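Local coordinates for cysteine desulfurase (Stenotrophomonas maltophilia, PDB 6WCI), which probably removes sulfur from L-cysteine with the help of pyridoxal 5'-phosphate, passing it to a sulfur carrier and leaving L-alanine, at residues D134-T139 against T157-R162; G113-I118 against H143-V148; T217-S222 against I235-Y240; V163-P168 against L389-V394; A258-L263 against N287-K292. All blocks are in the same frame, centred on the assembly; numbering follows the deposited sequence.

Contact 1: residues D134-T139 against T157-R162; sequences DVILIT and TGATIR
Arg162 reaches from its strand over Val135 and Leu137 of the neighbouring strand. Its CB lies 3.7 Å from Val135 CG1 and also close to Leu137 CD1. CG is anti to the backbone N (chi1 178°), and CG and CD both run beside Leu137 CD1, with Arg162 CG at 3.8 Å. The chain then bends at chi3, and NE and CZ come to Val135. Val135 CG1 sits over the centre of one guanidinium face, 4.0 Å above its plane. Arg162 NH2 lies 3.9 Å from Val135 CG2. The polar end is held elsewhere: NH1 donates to Thr182 OG1, and NH2 has a long, weak ion pair with Glu184.

The backbones pair in parallel. Thr160 N binds Asp134 O, Ile136 N binds Thr160 O at 2.8 Å, Arg162 N binds Ile136 O, and Ile138 N binds Arg162 O at 3.0 Å. On the other face of the sheet, Ile138 CD1 meets Ile161 CG2 at 3.6 Å.

The two strands belong to a beta-alpha-beta unit whose connection is helix 148-157. Trp150 and Val153 of that helix lie against Ile136. Phe281 of the second subunit packs on Ile138 and Ile161. On the Leu137 face lies helix 174-180. Strand 185-191 continues the sheet beyond strand 135-139, while strand 160-164 is an outermost strand within the chain.

Contact 2: residues G113-I118 against H143-V148; sequences GTTFAI and HHANIV
Ala145, Ile118 and Asn146 carry this buried contact. Ala145 turns its CB against the start of helix 114-126. There Ala145 CB meets Thr115 OG1 at 4.0 Å, Thr114 CG2 at 4.2 Å and Ile118 CD1 at 4.3 Å. The Ala145 carbonyl rests against Ile118, its O 3.4 Å from Ile118 CG2.

Ile118 has CG1 anti to the carbonyl carbon (chi1 -67°), and CD1 continues extended beyond it. Ile118 CD1 lies 3.4 Å from Asn146 OD1, and CG2 is near the same oxygen. The two side chains cross at about a right angle. The Asn146 amide is fixed from outside: OD1 accepts from Trp150 NE1, and ND2 donates to Glu142.

The short 3-10 turn that presents Ala145 is tied within its own segment. Ala145 N donates to His143 ND1 at 2.9 Å, from a point 24° out of the ring plane. Asn146 N binds His143 O. In the same turn, His144 ND1 is bonded to the oxidised cysteine (S-hydroxycysteine) at position 384.

On the helix side, Thr115 OG1 binds a phosphate oxygen of the lysine-bound cofactor at position 246, and Thr114 OG1 binds Ser222. The start of the helix would probably help to stabilise the phosphate charge.

No polar bond joins the two segments. Methyl groups lie against one another and against Thr115 OG1, Ala145 O and Asn146 OD1. The loop and the phosphate-binding helix turn thus meet through packing, while their polar side chains bond to the cofactor and to other residues.

Contact 3: residues T217-S222 against I235-Y240; sequences TVVDGS and IGCDFY
Val219 N donates to Phe239 O at 2.9 Å in a nearly straight bond (174°). Thr217 N donates at 2.9 Å to Asp238 OD2, which uses its anti lone pair. In return Asp238 N reaches Thr217 OG1 at 3.2 Å. That hydroxyl lies between the backbone N and the carbonyl carbon (chi1 50°), on the side of Cys237 and Asp238. Thr217 O receives weak bonds from Asp238 N and Phe239 N. The second carboxylate oxygen of Asp238, OD1, forms a salt bridge with Arg211 and accepts from His262.

Apolar contacts lie on both faces of the strand pair. Val219 CG1 touches Tyr240 CE2 at 3.5 Å, and Val219 CG2 meets Cys237 CB at 3.7 Å. Gly221 N stands over one face of the tyrosine ring, toward its rim, and Gly221 CA lies 3.5 Å from Tyr240 OH. This hydroxyl is bonded to His192. On the other face of the sheet, Val218 CG2 approaches Phe239 CD2 at 4.0 Å.

The strands are parallel neighbours in a beta-alpha-beta unit that passes through helix 232-235. Val218 and Phe239 face Val121 of helix 114-126. Thr217 and Cys237 lie against Cys207 of helix 203-212.

Contact 4: residues V163-P168 against L389-V394; sequences VAEITP and LQYFGV
Tyr391 OH is set into the bend formed by Ile166, Thr167 and Pro168. Tyr391 OH lies 3.2 Å from Ile166 O. Pro168 N is 3.1 Å from Tyr391 OH but has no hydrogen to share, so that approach is simple contact. Pro168 CD is nearly as close, at 3.2 Å from Tyr391 OH. The proline nitrogen meets the ring system at its edge, near the plane.

Ile166 covers one face of the tyrosine. Its CG1 lies between the backbone N and the carbonyl carbon (chi1 64°). It makes a CH-pi contact, with Ile166 CG1 4.0 Å from the centroid of the Tyr391 ring and 24° off the normal. Ile166 CD1 is 3.5 Å from Tyr391 CE2 and reaches on to Phe392 CE2 at 3.8 Å. The two aromatic rings also touch each other: Tyr391 CD2 stands over a face of Phe392, toward its rim. Pro168 O comes in the plane to the edge of Phe392, 3.6 Å from Phe392 CE1.

Glu165 approaches the tyrosine more loosely, and its OE1 is engaged in a salt bridge with Arg140, which also touches Tyr391.

The contact lies at the surface. It sets the chain leaving strand 160-164, outermost in its sheet within this chain, against the last turn of helix 386-392, which ends before Gly393. Phe392 also packs on Arg343 and Ile345 of strand 342-345, so the two sheets of the chain are linked here.

Contact 5: residues A258-L263 against N287-K292; sequences ARREHL and NDAPHK
Arg260 and Leu263 of the short helix 260-265 close around Ala289. Arg260 NH2 donates to Ala289 O at 3.2 Å. The oxygen lies in the guanidinium plane, but the donor is tilted 34° out of the carbonyl plane. Arg260 NH1 adds a weak bond to Ala289 O at 3.4 Å. Arg260 NH1 is also 3.6 Å from Ala289 CB. Ala289 CB meets Leu263 CB at 3.7 Å, with Leu263 CD1 close by. In the opposite direction, Lys292 NZ donates to Leu263 O at 3.1 Å, in the carbonyl plane.

Torsions set up both long arms. Arg260 is bent at chi2 (74°), while Lys292 is extended all the way to NZ. The loop is shaped by the cis peptide before Pro290 and by the bond from Lys292 N to Asp288 O at 2.9 Å. Leu263 and Pro290 both lean on Val109 of strand 108-111. His262 NE2 is bonded to Asp238, which ties the helix to the loop leading into strand 239-243.

Lys292 NZ also donates to Met266 O. It therefore serves two carbonyls near the C-terminal end of the helix, where a positive charge would probably be welcome. The bonds across the contact all end on backbone oxygens, though both donors are cationic. Arg260 has in addition long, weak ion pairs with Asp107 and Asp264.

In the fold
From the N terminus, contact 2 opens first, at 113-118. Contact 1 opens at 134-139 before contact 2 closes at 143-148, and itself closes at 157-162, so the two cross and touch at Ile138 and Asn146. Contact 4 opens at the very next residue, on the same strand, and closes only at 389-394. Contacts 3 and 5 fall in series within that long span. Contacts 1 and 3 pair strands of the seven-stranded sheet. Contact 2 sets a helix start and a loop near the cofactor, and meets contact 3 through Thr114 and Ser222. Contact 5 joins contact 3 through Asp238 and His262. Contact 4 reaches the second sheet.

Contact 1: residues D134-T139 against T157-R162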
# COMPACT_ATOMS: atom_id res chain seq x y z
N ASP B 134 -18.81 -3.85 26.25
CA ASP B 134 -18.62 -2.58 25.58
C ASP B 134 -19.40 -2.54 24.27
O ASP B 134 -19.63 -3.57 23.62
CB ASP B 134 -17.14 -2.31 25.30
CG ASP B 134 -16.29 -2.22 26.57
OD1 ASP B 134 -16.79 -1.79 27.62
OD2 ASP B 134 -15.08 -2.55 26.48
N VAL B 135 -19.77 -1.34 23.86
CA VAL B 135 -20.58 -1.15 22.66
C VAL B 135 -19.80 -0.29 21.69
O VAL B 135 -19.22 0.73 22.09
CB VAL B 135 -21.93 -0.51 23.00
CG1 VAL B 135 -22.69 -0.14 21.72
CG2 VAL B 135 -22.72 -1.48 23.86
N ILE B 136 -19.75 -0.73 20.43
CA ILE B 136 -19.26 0.07 19.32
C ILE B 136 -20.49 0.58 18.56
O ILE B 136 -21.34 -0.22 18.13
CB ILE B 136 -18.35 -0.74 18.39
CG1 ILE B 136 -17.17 -1.34 19.16
CG2 ILE B 136 -17.87 0.12 17.20
CD1 ILE B 136 -16.35 -2.32 18.35
N LEU B 137 -20.59 1.89 18.41
CA LEU B 137 -21.75 2.49 17.77
C LEU B 137 -21.34 2.89 16.35
O LEU B 137 -20.35 3.60 16.17
CB LEU B 137 -22.25 3.70 18.57
CG LEU B 137 -23.56 4.34 18.12
CD1 LEU B 137 -24.70 3.35 18.22
CD2 LEU B 137 -23.86 5.59 18.93
N ILE B 138 -22.08 2.38 15.36
CA ILE B 138 -21.77 2.56 13.94
C ILE B 138 -23.02 3.08 13.25
O ILE B 138 -24.10 2.53 13.46
CB ILE B 138 -21.33 1.24 13.28
CG1 ILE B 138 -20.25 0.54 14.13
CG2 ILE B 138 -20.90 1.48 11.83
CD1 ILE B 138 -19.85 -0.82 13.58
N THR B 139 -22.88 4.11 12.41
CA THR B 139 -24.08 4.66 11.78
C THR B 139 -24.55 3.77 10.63
O THR B 139 -23.77 3.06 10.00
CB THR B 139 -23.85 6.08 11.24
OG1 THR B 139 -23.48 6.01 9.85
CG2 THR B 139 -22.79 6.81 12.02
N THR B 157 -13.20 -9.62 20.79
CA THR B 157 -13.29 -9.04 22.13
C THR B 157 -14.60 -9.30 22.84
O THR B 157 -14.65 -9.16 24.07
CB THR B 157 -13.09 -7.52 22.07
OG1 THR B 157 -14.18 -6.92 21.35
CG2 THR B 157 -11.79 -7.16 21.38
N GLY B 158 -15.66 -9.65 22.13
CA GLY B 158 -16.96 -9.72 22.75
C GLY B 158 -17.67 -8.39 22.85
O GLY B 158 -18.76 -8.34 23.44
N ALA B 159 -17.09 -7.31 22.33
CA ALA B 159 -17.85 -6.07 22.21
C ALA B 159 -19.06 -6.30 21.33
O ALA B 159 -19.08 -7.21 20.49
CB ALA B 159 -16.99 -4.95 21.65
N THR B 160 -20.10 -5.51 21.54
CA THR B 160 -21.30 -5.59 20.72
C THR B 160 -21.41 -4.33 19.87
O THR B 160 -20.93 -3.26 20.26
CB THR B 160 -22.56 -5.79 21.57
OG1 THR B 160 -22.92 -4.56 22.21
CG2 THR B 160 -22.30 -6.84 22.64
N ILE B 161 -22.02 -4.48 18.70
CA ILE B 161 -22.20 -3.38 17.76
C ILE B 161 -23.65 -2.91 17.83
O ILE B 161 -24.57 -3.73 17.76
CB ILE B 161 -21.82 -3.80 16.34
CG1 ILE B 161 -20.29 -4.00 16.24
CG2 ILE B 161 -22.30 -2.78 15.32
CD1 ILE B 161 -19.83 -4.30 14.85
N ARG B 162 -23.84 -1.60 17.94
CA ARG B 162 -25.16 -0.98 17.95
C ARG B 162 -25.22 0.03 16.82
O ARG B 162 -24.22 0.67 16.50
CB ARG B 162 -25.43 -0.32 19.31
CG ARG B 162 -26.76 0.40 19.45
CD ARG B 162 -26.81 1.12 20.78
NE ARG B 162 -26.71 0.20 21.91
CZ ARG B 162 -26.47 0.58 23.16
NH1 ARG B 162 -26.30 1.87 23.42
NH2 ARG B 162 -26.39 -0.32 24.14

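Contact 2: residues G113-I118 against H143-V148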
# COMPACT_ATOMS: atom_id res chain seq x y z
N GLY B 113 -4.66 3.65 2.10
CA GLY B 113 -6.03 4.07 1.86
C GLY B 113 -6.79 4.20 3.17
O GLY B 113 -6.29 3.89 4.25
N THR B 114 -8.03 4.67 3.05
CA THR B 114 -8.90 4.76 4.22
C THR B 114 -9.04 3.41 4.90
O THR B 114 -9.02 3.33 6.14
CB THR B 114 -10.28 5.27 3.80
OG1 THR B 114 -10.24 6.70 3.65
CG2 THR B 114 -11.34 4.90 4.85
N THR B 115 -9.20 2.35 4.11
CA THR B 115 -9.44 1.03 4.68
C THR B 115 -8.33 0.65 5.66
O THR B 115 -8.61 0.23 6.78
CB THR B 115 -9.54 0.01 3.55
OG1 THR B 115 -10.58 0.40 2.64
CG2 THR B 115 -9.86 -1.36 4.11
N PHE B 116 -7.07 0.84 5.25
CA PHE B 116 -5.97 0.55 6.16
C PHE B 116 -6.00 1.48 7.37
O PHE B 116 -5.78 1.03 8.51
CB PHE B 116 -4.62 0.67 5.44
CG PHE B 116 -3.45 0.19 6.26
CD1 PHE B 116 -2.97 0.93 7.32
CD2 PHE B 116 -2.84 -1.02 5.97
CE1 PHE B 116 -1.92 0.48 8.09
CE2 PHE B 116 -1.77 -1.47 6.73
CZ PHE B 116 -1.31 -0.72 7.79
N ALA B 117 -6.22 2.77 7.14
CA ALA B 117 -6.31 3.73 8.24
C ALA B 117 -7.28 3.28 9.32
O ALA B 117 -6.97 3.34 10.52
CB ALA B 117 -6.73 5.10 7.69
N ILE B 118 -8.48 2.84 8.94
CA ILE B 118 -9.47 2.45 9.94
C ILE B 118 -9.05 1.16 10.63
O ILE B 118 -9.19 1.02 11.85
CB ILE B 118 -10.88 2.35 9.32
CG1 ILE B 118 -11.37 3.74 8.88
CG2 ILE B 118 -11.88 1.75 10.31
CD1 ILE B 118 -12.77 3.73 8.23
N HIS B 143 -19.69 3.22 5.25
CA HIS B 143 -19.13 2.36 4.22
C HIS B 143 -18.54 1.13 4.90
O HIS B 143 -18.18 1.17 6.08
CB HIS B 143 -18.08 3.17 3.44
CG HIS B 143 -17.39 2.43 2.34
ND1 HIS B 143 -16.29 1.64 2.56
CD2 HIS B 143 -17.57 2.47 0.99
CE1 HIS B 143 -15.85 1.16 1.40
NE2 HIS B 143 -16.60 1.66 0.43
N HIS B 144 -18.47 0.02 4.16
CA HIS B 144 -17.89 -1.20 4.71
C HIS B 144 -16.54 -0.96 5.37
O HIS B 144 -16.20 -1.64 6.34
CB HIS B 144 -17.76 -2.26 3.63
CG HIS B 144 -19.08 -2.78 3.15
ND1 HIS B 144 -19.21 -3.52 2.00
CD2 HIS B 144 -20.32 -2.67 3.67
CE1 HIS B 144 -20.48 -3.84 1.83
NE2 HIS B 144 -21.17 -3.33 2.83
N ALA B 145 -15.77 -0.00 4.85
CA ALA B 145 -14.49 0.33 5.48
C ALA B 145 -14.67 0.72 6.94
O ALA B 145 -13.77 0.50 7.76
CB ALA B 145 -13.81 1.46 4.73
N ASN B 146 -15.81 1.31 7.30
CA ASN B 146 -16.05 1.71 8.68
C ASN B 146 -17.06 0.81 9.37
O ASN B 146 -17.70 1.23 10.34
CB ASN B 146 -16.51 3.17 8.73
CG ASN B 146 -15.99 3.90 9.95
OD1 ASN B 146 -15.09 3.41 10.67
ND2 ASN B 146 -16.54 5.08 10.21
N ILE B 147 -17.19 -0.43 8.91
CA ILE B 147 -18.06 -1.42 9.55
C ILE B 147 -17.26 -2.68 9.84
O ILE B 147 -17.16 -3.12 10.98
CB ILE B 147 -19.28 -1.76 8.68
CG1 ILE B 147 -20.16 -0.52 8.48
CG2 ILE B 147 -20.04 -2.93 9.28
CD1 ILE B 147 -21.29 -0.71 7.46
N VAL B 148 -16.71 -3.28 8.78
CA VAL B 148 -16.08 -4.60 8.91
C VAL B 148 -14.95 -4.62 9.92
O VAL B 148 -14.87 -5.59 10.70
CB VAL B 148 -15.66 -5.12 7.53
CG1 VAL B 148 -15.13 -6.53 7.63
CG2 VAL B 148 -16.84 -5.03 6.57

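Contact 3: residues T217-S222 against I235-Y240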
# COMPACT_ATOMS: atom_id res chain seq x y z
N THR B 217 -14.24 8.78 18.77
CA THR B 217 -14.81 8.96 17.44
C THR B 217 -13.79 8.62 16.37
O THR B 217 -12.68 9.17 16.37
CB THR B 217 -15.33 10.38 17.24
OG1 THR B 217 -14.33 11.33 17.62
CG2 THR B 217 -16.58 10.60 18.05
N VAL B 218 -14.18 7.74 15.45
CA VAL B 218 -13.42 7.45 14.23
C VAL B 218 -14.22 7.99 13.05
O VAL B 218 -15.30 7.48 12.72
CB VAL B 218 -13.16 5.94 14.08
CG1 VAL B 218 -12.33 5.68 12.85
CG2 VAL B 218 -12.46 5.40 15.34
N VAL B 219 -13.71 9.04 12.41
CA VAL B 219 -14.44 9.75 11.37
C VAL B 219 -13.86 9.35 10.01
O VAL B 219 -12.65 9.49 9.78
CB VAL B 219 -14.39 11.27 11.57
CG1 VAL B 219 -15.06 11.98 10.43
CG2 VAL B 219 -15.05 11.65 12.89
N ASP B 220 -14.73 8.85 9.14
CA ASP B 220 -14.36 8.45 7.78
C ASP B 220 -14.49 9.67 6.87
O ASP B 220 -15.61 10.08 6.54
CB ASP B 220 -15.25 7.30 7.33
CG ASP B 220 -14.89 6.79 5.95
OD1 ASP B 220 -14.09 7.42 5.23
OD2 ASP B 220 -15.43 5.72 5.60
N GLY B 221 -13.36 10.24 6.47
CA GLY B 221 -13.42 11.44 5.66
C GLY B 221 -13.20 11.20 4.18
O GLY B 221 -12.87 12.15 3.45
N SER B 222 -13.40 9.96 3.71
CA SER B 222 -12.98 9.60 2.36
C SER B 222 -13.71 10.40 1.29
O SER B 222 -13.13 10.70 0.23
CB SER B 222 -13.19 8.11 2.10
OG SER B 222 -12.72 7.34 3.18
N ILE B 235 -12.38 19.71 14.01
CA ILE B 235 -13.50 18.79 14.18
C ILE B 235 -13.56 18.30 15.62
O ILE B 235 -14.64 18.13 16.19
CB ILE B 235 -13.40 17.63 13.18
CG1 ILE B 235 -13.45 18.15 11.74
CG2 ILE B 235 -14.53 16.64 13.39
CD1 ILE B 235 -13.49 17.05 10.69
N GLY B 236 -12.41 18.08 16.25
CA GLY B 236 -12.39 17.57 17.60
C GLY B 236 -12.63 16.08 17.70
O GLY B 236 -13.12 15.61 18.73
N CYS B 237 -12.32 15.34 16.65
CA CYS B 237 -12.44 13.89 16.67
C CYS B 237 -11.15 13.27 17.21
O CYS B 237 -10.14 13.95 17.37
CB CYS B 237 -12.76 13.36 15.27
SG CYS B 237 -11.54 13.79 13.98
N ASP B 238 -11.20 11.96 17.49
CA ASP B 238 -10.00 11.24 17.92
C ASP B 238 -9.18 10.67 16.77
O ASP B 238 -7.96 10.51 16.90
CB ASP B 238 -10.39 10.10 18.87
CG ASP B 238 -11.08 10.60 20.11
OD1 ASP B 238 -10.38 11.13 21.00
OD2 ASP B 238 -12.33 10.49 20.17
N PHE B 239 -9.83 10.34 15.65
CA PHE B 239 -9.19 9.71 14.50
C PHE B 239 -9.94 10.14 13.24
O PHE B 239 -11.16 10.09 13.23
CB PHE B 239 -9.26 8.18 14.55
CG PHE B 239 -8.57 7.57 15.74
CD1 PHE B 239 -7.22 7.24 15.69
CD2 PHE B 239 -9.29 7.26 16.88
CE1 PHE B 239 -6.60 6.65 16.78
CE2 PHE B 239 -8.68 6.67 17.97
CZ PHE B 239 -7.33 6.36 17.92
N TYR B 240 -9.20 10.46 12.17
CA TYR B 240 -9.79 10.88 10.90
C TYR B 240 -9.02 10.23 9.75
O TYR B 240 -7.79 10.33 9.69
CB TYR B 240 -9.75 12.41 10.78
CG TYR B 240 -10.60 13.01 9.67
CD1 TYR B 240 -10.14 13.09 8.37
CD2 TYR B 240 -11.87 13.52 9.94
CE1 TYR B 240 -10.92 13.66 7.35
CE2 TYR B 240 -12.65 14.09 8.95
CZ TYR B 240 -12.18 14.16 7.66
OH TYR B 240 -12.97 14.73 6.68
O HOH W 1 -14.96 12.99 19.68

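Contact 4: residues V163-P168 against L389-V394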
# COMPACT_ATOMS: atom_id res chain seq x y z
N VAL B 163 -26.39 0.17 16.19
CA VAL B 163 -26.52 0.97 14.97
C VAL B 163 -27.13 2.32 15.29
O VAL B 163 -28.14 2.41 16.01
CB VAL B 163 -27.36 0.24 13.90
CG1 VAL B 163 -27.45 1.09 12.62
CG2 VAL B 163 -26.76 -1.11 13.58
N ALA B 164 -26.54 3.38 14.75
CA ALA B 164 -27.11 4.72 14.82
C ALA B 164 -27.94 4.98 13.55
O ALA B 164 -27.40 4.97 12.44
CB ALA B 164 -26.01 5.77 14.98
N GLU B 165 -29.24 5.21 13.72
CA GLU B 165 -30.15 5.18 12.58
C GLU B 165 -30.15 6.51 11.82
O GLU B 165 -29.67 7.54 12.29
CB GLU B 165 -31.58 4.85 13.02
CG GLU B 165 -31.84 3.38 13.39
CD GLU B 165 -31.21 2.37 12.42
OE1 GLU B 165 -31.01 2.69 11.22
OE2 GLU B 165 -30.90 1.24 12.86
N ILE B 166 -30.73 6.46 10.63
CA ILE B 166 -30.89 7.63 9.79
C ILE B 166 -32.38 7.85 9.57
O ILE B 166 -33.20 6.95 9.77
CB ILE B 166 -30.15 7.48 8.44
CG1 ILE B 166 -30.74 6.34 7.62
CG2 ILE B 166 -28.65 7.23 8.68
CD1 ILE B 166 -30.54 6.50 6.12
N THR B 167 -32.73 9.06 9.16
CA THR B 167 -34.10 9.36 8.77
C THR B 167 -34.25 9.27 7.25
O THR B 167 -33.27 9.39 6.51
CB THR B 167 -34.51 10.75 9.26
OG1 THR B 167 -33.56 11.72 8.84
CG2 THR B 167 -34.58 10.76 10.77
N PRO B 168 -35.48 9.02 6.74
CA PRO B 168 -35.65 8.70 5.32
C PRO B 168 -35.11 9.72 4.33
O PRO B 168 -35.05 9.43 3.13
CB PRO B 168 -37.18 8.59 5.17
CG PRO B 168 -37.64 8.17 6.52
CD PRO B 168 -36.73 8.84 7.50
N LEU B 389 -28.47 0.26 2.20
CA LEU B 389 -29.46 -0.19 1.23
C LEU B 389 -30.56 -1.03 1.88
O LEU B 389 -31.70 -1.02 1.41
CB LEU B 389 -28.78 -0.99 0.12
CG LEU B 389 -28.33 -0.21 -1.12
CD1 LEU B 389 -27.08 0.63 -0.85
CD2 LEU B 389 -28.09 -1.17 -2.28
N GLN B 390 -30.23 -1.77 2.94
CA GLN B 390 -31.26 -2.57 3.59
C GLN B 390 -32.31 -1.69 4.26
O GLN B 390 -33.50 -1.99 4.19
CB GLN B 390 -30.62 -3.51 4.61
N TYR B 391 -31.88 -0.59 4.88
CA TYR B 391 -32.84 0.34 5.48
C TYR B 391 -33.80 0.91 4.45
O TYR B 391 -34.99 1.11 4.74
CB TYR B 391 -32.08 1.47 6.19
CG TYR B 391 -32.93 2.67 6.54
CD1 TYR B 391 -33.71 2.70 7.69
CD2 TYR B 391 -32.93 3.80 5.72
CE1 TYR B 391 -34.49 3.80 8.00
CE2 TYR B 391 -33.70 4.90 6.02
CZ TYR B 391 -34.47 4.91 7.17
OH TYR B 391 -35.22 6.01 7.46
N PHE B 392 -33.32 1.20 3.24
CA PHE B 392 -34.21 1.74 2.22
C PHE B 392 -35.03 0.66 1.52
O PHE B 392 -36.04 0.98 0.88
CB PHE B 392 -33.41 2.56 1.20
CG PHE B 392 -33.07 3.93 1.68
CD1 PHE B 392 -34.03 4.93 1.71
CD2 PHE B 392 -31.80 4.23 2.14
CE1 PHE B 392 -33.73 6.20 2.16
CE2 PHE B 392 -31.49 5.50 2.60
CZ PHE B 392 -32.46 6.48 2.61
N GLY B 393 -34.65 -0.61 1.66
CA GLY B 393 -35.39 -1.68 1.04
C GLY B 393 -35.21 -1.79 -0.46
O GLY B 393 -36.09 -2.32 -1.14
N VAL B 394 -34.08 -1.32 -1.00
CA VAL B 394 -33.82 -1.38 -2.43
C VAL B 394 -32.57 -2.21 -2.65
O VAL B 394 -31.63 -2.15 -1.86
CB VAL B 394 -33.69 0.02 -3.05
CG1 VAL B 394 -34.92 0.86 -2.73
CG2 VAL B 394 -32.42 0.72 -2.56

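Contact 5: residues A258-L263 against N287-K292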
# COMPACT_ATOMS: atom_id res chain seq x y z
N ALA B 258 -4.62 11.36 13.93
CA ALA B 258 -5.07 11.01 15.27
C ALA B 258 -4.53 12.02 16.26
O ALA B 258 -3.49 12.63 16.04
CB ALA B 258 -4.62 9.59 15.68
N ARG B 259 -5.25 12.18 17.37
CA ARG B 259 -4.70 12.93 18.49
C ARG B 259 -3.38 12.30 18.93
O ARG B 259 -3.21 11.08 18.89
CB ARG B 259 -5.69 12.95 19.65
CG ARG B 259 -7.05 13.50 19.24
CD ARG B 259 -8.03 13.34 20.36
NE ARG B 259 -7.51 13.92 21.59
CZ ARG B 259 -7.74 15.18 21.96
NH1 ARG B 259 -8.47 15.98 21.19
NH2 ARG B 259 -7.25 15.63 23.11
N ARG B 260 -2.43 13.16 19.33
CA ARG B 260 -1.09 12.68 19.68
C ARG B 260 -1.14 11.70 20.85
O ARG B 260 -0.38 10.72 20.87
CB ARG B 260 -0.19 13.87 20.04
CG ARG B 260 1.26 13.46 20.35
CD ARG B 260 1.94 13.11 19.05
NE ARG B 260 3.21 12.41 19.21
CZ ARG B 260 3.92 11.97 18.19
NH1 ARG B 260 3.47 12.16 16.95
NH2 ARG B 260 5.07 11.33 18.39
N GLU B 261 -2.03 11.94 21.82
CA GLU B 261 -2.11 11.06 22.99
C GLU B 261 -2.46 9.63 22.59
O GLU B 261 -2.00 8.68 23.24
CB GLU B 261 -3.15 11.59 23.98
CG GLU B 261 -4.57 11.58 23.45
CD GLU B 261 -5.62 11.93 24.48
OE1 GLU B 261 -5.41 11.63 25.68
OE2 GLU B 261 -6.66 12.51 24.10
N HIS B 262 -3.26 9.45 21.54
CA HIS B 262 -3.59 8.10 21.10
C HIS B 262 -2.42 7.46 20.38
O HIS B 262 -2.11 6.28 20.61
CB HIS B 262 -4.82 8.13 20.19
CG HIS B 262 -6.05 8.66 20.87
ND1 HIS B 262 -6.25 8.54 22.23
CD2 HIS B 262 -7.13 9.31 20.38
CE1 HIS B 262 -7.41 9.10 22.55
NE2 HIS B 262 -7.96 9.57 21.45
N LEU B 263 -1.75 8.20 19.50
CA LEU B 263 -0.64 7.61 18.77
C LEU B 263 0.46 7.15 19.72
O LEU B 263 1.11 6.13 19.48
CB LEU B 263 -0.08 8.60 17.75
CG LEU B 263 -0.95 8.96 16.54
CD1 LEU B 263 -0.37 10.17 15.84
CD2 LEU B 263 -1.06 7.78 15.58
N ASN B 287 10.31 3.20 16.97
CA ASN B 287 10.25 4.63 16.70
C ASN B 287 9.00 5.23 17.33
O ASN B 287 8.10 4.52 17.76
CB ASN B 287 10.20 4.91 15.20
CG ASN B 287 11.55 5.18 14.61
OD1 ASN B 287 12.47 5.63 15.30
ND2 ASN B 287 11.69 4.91 13.31
N ASP B 288 8.96 6.56 17.37
CA ASP B 288 7.77 7.31 17.73
C ASP B 288 6.85 7.47 16.52
O ASP B 288 7.24 7.21 15.38
CB ASP B 288 8.13 8.70 18.26
CG ASP B 288 8.81 8.65 19.60
OD1 ASP B 288 8.55 7.70 20.36
OD2 ASP B 288 9.58 9.58 19.91
N ALA B 289 5.63 7.93 16.78
CA ALA B 289 4.73 8.28 15.71
C ALA B 289 5.32 9.45 14.92
O ALA B 289 5.99 10.32 15.49
CB ALA B 289 3.36 8.66 16.27
N PRO B 290 5.05 9.53 13.61
CA PRO B 290 4.18 8.60 12.88
C PRO B 290 4.87 7.32 12.35
O PRO B 290 4.16 6.37 12.02
CB PRO B 290 3.69 9.45 11.70
CG PRO B 290 4.85 10.36 11.40
CD PRO B 290 5.46 10.67 12.77
N HIS B 291 6.20 7.33 12.24
CA HIS B 291 6.90 6.19 11.63
C HIS B 291 6.69 4.90 12.40
O HIS B 291 6.79 3.82 11.82
CB HIS B 291 8.39 6.49 11.52
CG HIS B 291 8.70 7.58 10.54
ND1 HIS B 291 8.94 8.88 10.93
CD2 HIS B 291 8.78 7.57 9.19
CE1 HIS B 291 9.16 9.62 9.86
NE2 HIS B 291 9.07 8.85 8.79
N LYS B 292 6.39 5.00 13.70
CA LYS B 292 5.93 3.89 14.53
C LYS B 292 4.89 3.03 13.82
O LYS B 292 4.85 1.81 14.02
CB LYS B 292 5.36 4.46 15.83
CG LYS B 292 4.83 3.45 16.84
CD LYS B 292 4.29 4.20 18.06
CE LYS B 292 3.67 3.26 19.08
NZ LYS B 292 3.20 4.04 20.25